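Local coordinates for protein putative neuraminyllactose-binding hemagglutinin homolog (Helicobacter pylori, PDB 3BGH) that is an outer-membrane lipoprotein known as a flagellar sheath adhesin, of unsettled function but named for a putative role in binding neuraminyllactose, at residues L38-E43 with E94-V99. Numbering follows the deposited sequence.
Sequences LVVLIE and EKALLV
The carbonyl oxygen of L38 is gripped from 94-99 by one conventional hydrogen bond and one weaker CA-H...O contact. L97 N stands 2.7 Å from L38 O, nearly along the C=O axis (164° at the oxygen), while A96 CA approaches the same atom at 3.4 Å. The helical backbone angles of L97 break the extended run, so that L38 O takes L97 N while L98 N stays 3.8 Å from it. The next link runs the other way: V40 N gives its hydrogen to L98 O over 2.8 Å, in the carbonyl plane and fairly straight (166° at the hydrogen), and from here the parallel ladder is regular, V40 pairing with V99. V39 CA adds a CA-H...O contact to L98 O, and V99 CA adds one to V40 O.

On the V40–V99 face the two valines lie side by side and point the same way, each with CG1 anti to its backbone N; V40 CG1 meets V99 CG1 at 3.9 Å. The other branch of V40, CG2, leans back to A96 CB (3.8 Å), so V40 touches both A96 and V99. From further along, I42 crosses obliquely and brings CD1 to 3.9 Å from V99 CG1. At the opposite end L38 CD2 reaches over A96 and meets the tip of K95, whose chain bends at its last two torsions. The V39–L98 face is covered by helices: L72 of helix 54-73 touches V39, and M214 and Y217 of helix 211-223 touch L98.

The contact joins the link between helix 90-95 and strand 98-114 to the interior parallel strand 38-48. Strand 38-48, helix 54-73 and strand 78-82 form one beta-alpha-beta unit; the chain then returns through helix 90-95 to set 98-114 on the other side of 38-48, a beta-alpha-beta-alpha-beta crossover arrangement with parallel strand order 2-1-3.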
ATOM      1  N   LEU A  38     -21.066 -21.963 -13.001  1.00 71.50           N
ATOM      2  CA  LEU A  38     -21.515 -20.663 -12.439  1.00 70.59           C
ATOM      3  C   LEU A  38     -20.495 -20.088 -11.417  1.00 69.89           C
ATOM      4  O   LEU A  38     -20.120 -20.790 -10.467  1.00 70.04           O
ATOM      5  CB  LEU A  38     -22.885 -20.805 -11.754  1.00 70.00           C
ATOM      6  CG  LEU A  38     -23.319 -19.677 -10.798  1.00 70.13           C
ATOM      7  CD1 LEU A  38     -23.675 -18.387 -11.523  1.00 70.84           C
ATOM      8  CD2 LEU A  38     -24.482 -20.083  -9.902  1.00 70.49           C
ATOM      9  N   VAL A  39     -20.068 -18.830 -11.592  1.00 68.75           N
ATOM     10  CA  VAL A  39     -19.216 -18.156 -10.576  1.00 67.33           C
ATOM     11  C   VAL A  39     -19.918 -16.975  -9.909  1.00 66.51           C
ATOM     12  O   VAL A  39     -20.551 -16.164 -10.577  1.00 67.04           O
ATOM     13  CB  VAL A  39     -17.826 -17.694 -11.120  1.00 67.12           C
ATOM     14  CG1 VAL A  39     -17.231 -18.710 -12.075  1.00 65.77           C
ATOM     15  CG2 VAL A  39     -17.920 -16.365 -11.785  1.00 66.68           C
ATOM     16  N   VAL A  40     -19.807 -16.888  -8.597  1.00 65.30           N
ATOM     17  CA  VAL A  40     -20.331 -15.753  -7.860  1.00 64.11           C
ATOM     18  C   VAL A  40     -19.277 -14.640  -7.799  1.00 63.60           C
ATOM     19  O   VAL A  40     -18.138 -14.871  -7.402  1.00 62.79           O
ATOM     20  CB  VAL A  40     -20.724 -16.163  -6.442  1.00 64.03           C
ATOM     21  CG1 VAL A  40     -21.220 -14.972  -5.659  1.00 64.36           C
ATOM     22  CG2 VAL A  40     -21.785 -17.194  -6.483  1.00 64.54           C
ATOM     23  N   LEU A  41     -19.664 -13.433  -8.204  1.00 62.86           N
ATOM     24  CA  LEU A  41     -18.763 -12.294  -8.174  1.00 62.10           C
ATOM     25  C   LEU A  41     -19.266 -11.291  -7.164  1.00 61.61           C
ATOM     26  O   LEU A  41     -20.393 -10.838  -7.272  1.00 61.83           O
ATOM     27  CB  LEU A  41     -18.700 -11.659  -9.551  1.00 62.69           C
ATOM     28  CG  LEU A  41     -17.425 -10.891  -9.854  1.00 62.50           C
ATOM     29  CD1 LEU A  41     -16.318 -11.904 -10.028  1.00 62.90           C
ATOM     30  CD2 LEU A  41     -17.592 -10.046 -11.102  1.00 60.01           C
ATOM     31  N   ILE A  42     -18.444 -10.974  -6.172  1.00 60.90           N
ATOM     32  CA  ILE A  42     -18.788 -10.010  -5.121  1.00 60.34           C
ATOM     33  C   ILE A  42     -18.200  -8.643  -5.482  1.00 60.64           C
ATOM     34  O   ILE A  42     -17.164  -8.587  -6.134  1.00 60.49           O
ATOM     35  CB  ILE A  42     -18.282 -10.484  -3.752  1.00 59.92           C
ATOM     36  CG1 ILE A  42     -18.970 -11.794  -3.406  1.00 61.44           C
ATOM     37  CG2 ILE A  42     -18.581  -9.482  -2.661  1.00 57.81           C
ATOM     38  CD1 ILE A  42     -18.689 -12.268  -2.024  1.00 64.41           C
ATOM     39  N   GLU A  43     -18.879  -7.555  -5.103  1.00 60.62           N
ATOM     40  CA  GLU A  43     -18.451  -6.214  -5.478  1.00 61.98           C
ATOM     41  C   GLU A  43     -17.104  -5.967  -4.790  1.00 60.47           C
ATOM     42  O   GLU A  43     -17.011  -6.189  -3.589  1.00 60.34           O
ATOM     43  CB  GLU A  43     -19.498  -5.158  -5.058  1.00 61.79           C
ATOM     44  CG  GLU A  43     -19.301  -3.722  -5.656  1.00 64.95           C
ATOM     45  CD  GLU A  43     -20.455  -2.732  -5.316  1.00 66.48           C
ATOM     46  OE1 GLU A  43     -20.778  -2.538  -4.103  1.00 71.58           O
ATOM     47  OE2 GLU A  43     -21.013  -2.113  -6.264  1.00 72.03           O
ATOM     48  N   GLU A  94     -25.281 -23.660  -3.370  1.00 81.09           N
ATOM     49  CA  GLU A  94     -25.316 -25.094  -3.717  1.00 81.62           C
ATOM     50  C   GLU A  94     -24.847 -25.383  -5.145  1.00 80.73           C
ATOM     51  O   GLU A  94     -24.307 -26.465  -5.425  1.00 80.36           O
ATOM     52  CB  GLU A  94     -26.712 -25.706  -3.483  1.00 82.34           C
ATOM     53  CG  GLU A  94     -27.088 -25.888  -1.988  1.00 85.60           C
ATOM     54  CD  GLU A  94     -26.614 -27.221  -1.363  1.00 89.39           C
ATOM     55  OE1 GLU A  94     -26.224 -28.170  -2.110  1.00 90.60           O
ATOM     56  OE2 GLU A  94     -26.646 -27.309  -0.103  1.00 90.05           O
ATOM     57  N   LYS A  95     -25.036 -24.413  -6.032  1.00 79.69           N
ATOM     58  CA  LYS A  95     -24.781 -24.613  -7.459  1.00 79.47           C
ATOM     59  C   LYS A  95     -23.441 -24.041  -7.987  1.00 77.91           C
ATOM     60  O   LYS A  95     -22.885 -24.559  -8.958  1.00 78.17           O
ATOM     61  CB  LYS A  95     -25.978 -24.080  -8.272  1.00 79.52           C
ATOM     62  CG  LYS A  95     -26.230 -24.829  -9.579  1.00 80.72           C
ATOM     63  CD  LYS A  95     -27.634 -24.534 -10.143  1.00 81.65           C
ATOM     64  CE  LYS A  95     -27.775 -23.095 -10.667  1.00 83.85           C
ATOM     65  NZ  LYS A  95     -26.803 -22.843 -11.775  1.00 85.27           N
ATOM     66  N   ALA A  96     -22.925 -22.987  -7.349  1.00 76.20           N
ATOM     67  CA  ALA A  96     -21.767 -22.236  -7.863  1.00 74.11           C
ATOM     68  C   ALA A  96     -20.491 -23.062  -7.840  1.00 72.55           C
ATOM     69  O   ALA A  96     -20.320 -23.907  -6.970  1.00 72.93           O
ATOM     70  CB  ALA A  96     -21.579 -20.971  -7.067  1.00 74.19           C
ATOM     71  N   LEU A  97     -19.615 -22.839  -8.811  1.00 70.32           N
ATOM     72  CA  LEU A  97     -18.284 -23.414  -8.767  1.00 68.60           C
ATOM     73  C   LEU A  97     -17.402 -22.687  -7.745  1.00 68.31           C
ATOM     74  O   LEU A  97     -16.678 -23.311  -6.992  1.00 67.96           O
ATOM     75  CB  LEU A  97     -17.616 -23.322 -10.137  1.00 68.67           C
ATOM     76  CG  LEU A  97     -16.140 -23.749 -10.137  1.00 68.39           C
ATOM     77  CD1 LEU A  97     -16.036 -25.255  -9.930  1.00 66.44           C
ATOM     78  CD2 LEU A  97     -15.383 -23.280 -11.394  1.00 67.16           C
ATOM     79  N   LEU A  98     -17.519 -21.363  -7.705  1.00 67.51           N
ATOM     80  CA  LEU A  98     -16.493 -20.501  -7.178  1.00 66.98           C
ATOM     81  C   LEU A  98     -17.160 -19.209  -6.748  1.00 66.14           C
ATOM     82  O   LEU A  98     -18.152 -18.785  -7.350  1.00 65.73           O
ATOM     83  CB  LEU A  98     -15.509 -20.235  -8.322  1.00 66.41           C
ATOM     84  CG  LEU A  98     -14.250 -19.400  -8.253  1.00 67.76           C
ATOM     85  CD1 LEU A  98     -13.546 -19.518  -6.919  1.00 71.00           C
ATOM     86  CD2 LEU A  98     -13.315 -19.867  -9.355  1.00 67.83           C
ATOM     87  N   VAL A  99     -16.638 -18.614  -5.678  1.00 65.30           N
ATOM     88  CA  VAL A  99     -16.958 -17.237  -5.320  1.00 64.07           C
ATOM     89  C   VAL A  99     -15.667 -16.449  -5.415  1.00 63.20           C
ATOM     90  O   VAL A  99     -14.697 -16.800  -4.776  1.00 63.88           O
ATOM     91  CB  VAL A  99     -17.459 -17.117  -3.898  1.00 64.18           C
ATOM     92  CG1 VAL A  99     -17.919 -15.682  -3.630  1.00 64.56           C
ATOM     93  CG2 VAL A  99     -18.583 -18.080  -3.655  1.00 64.06           C
TER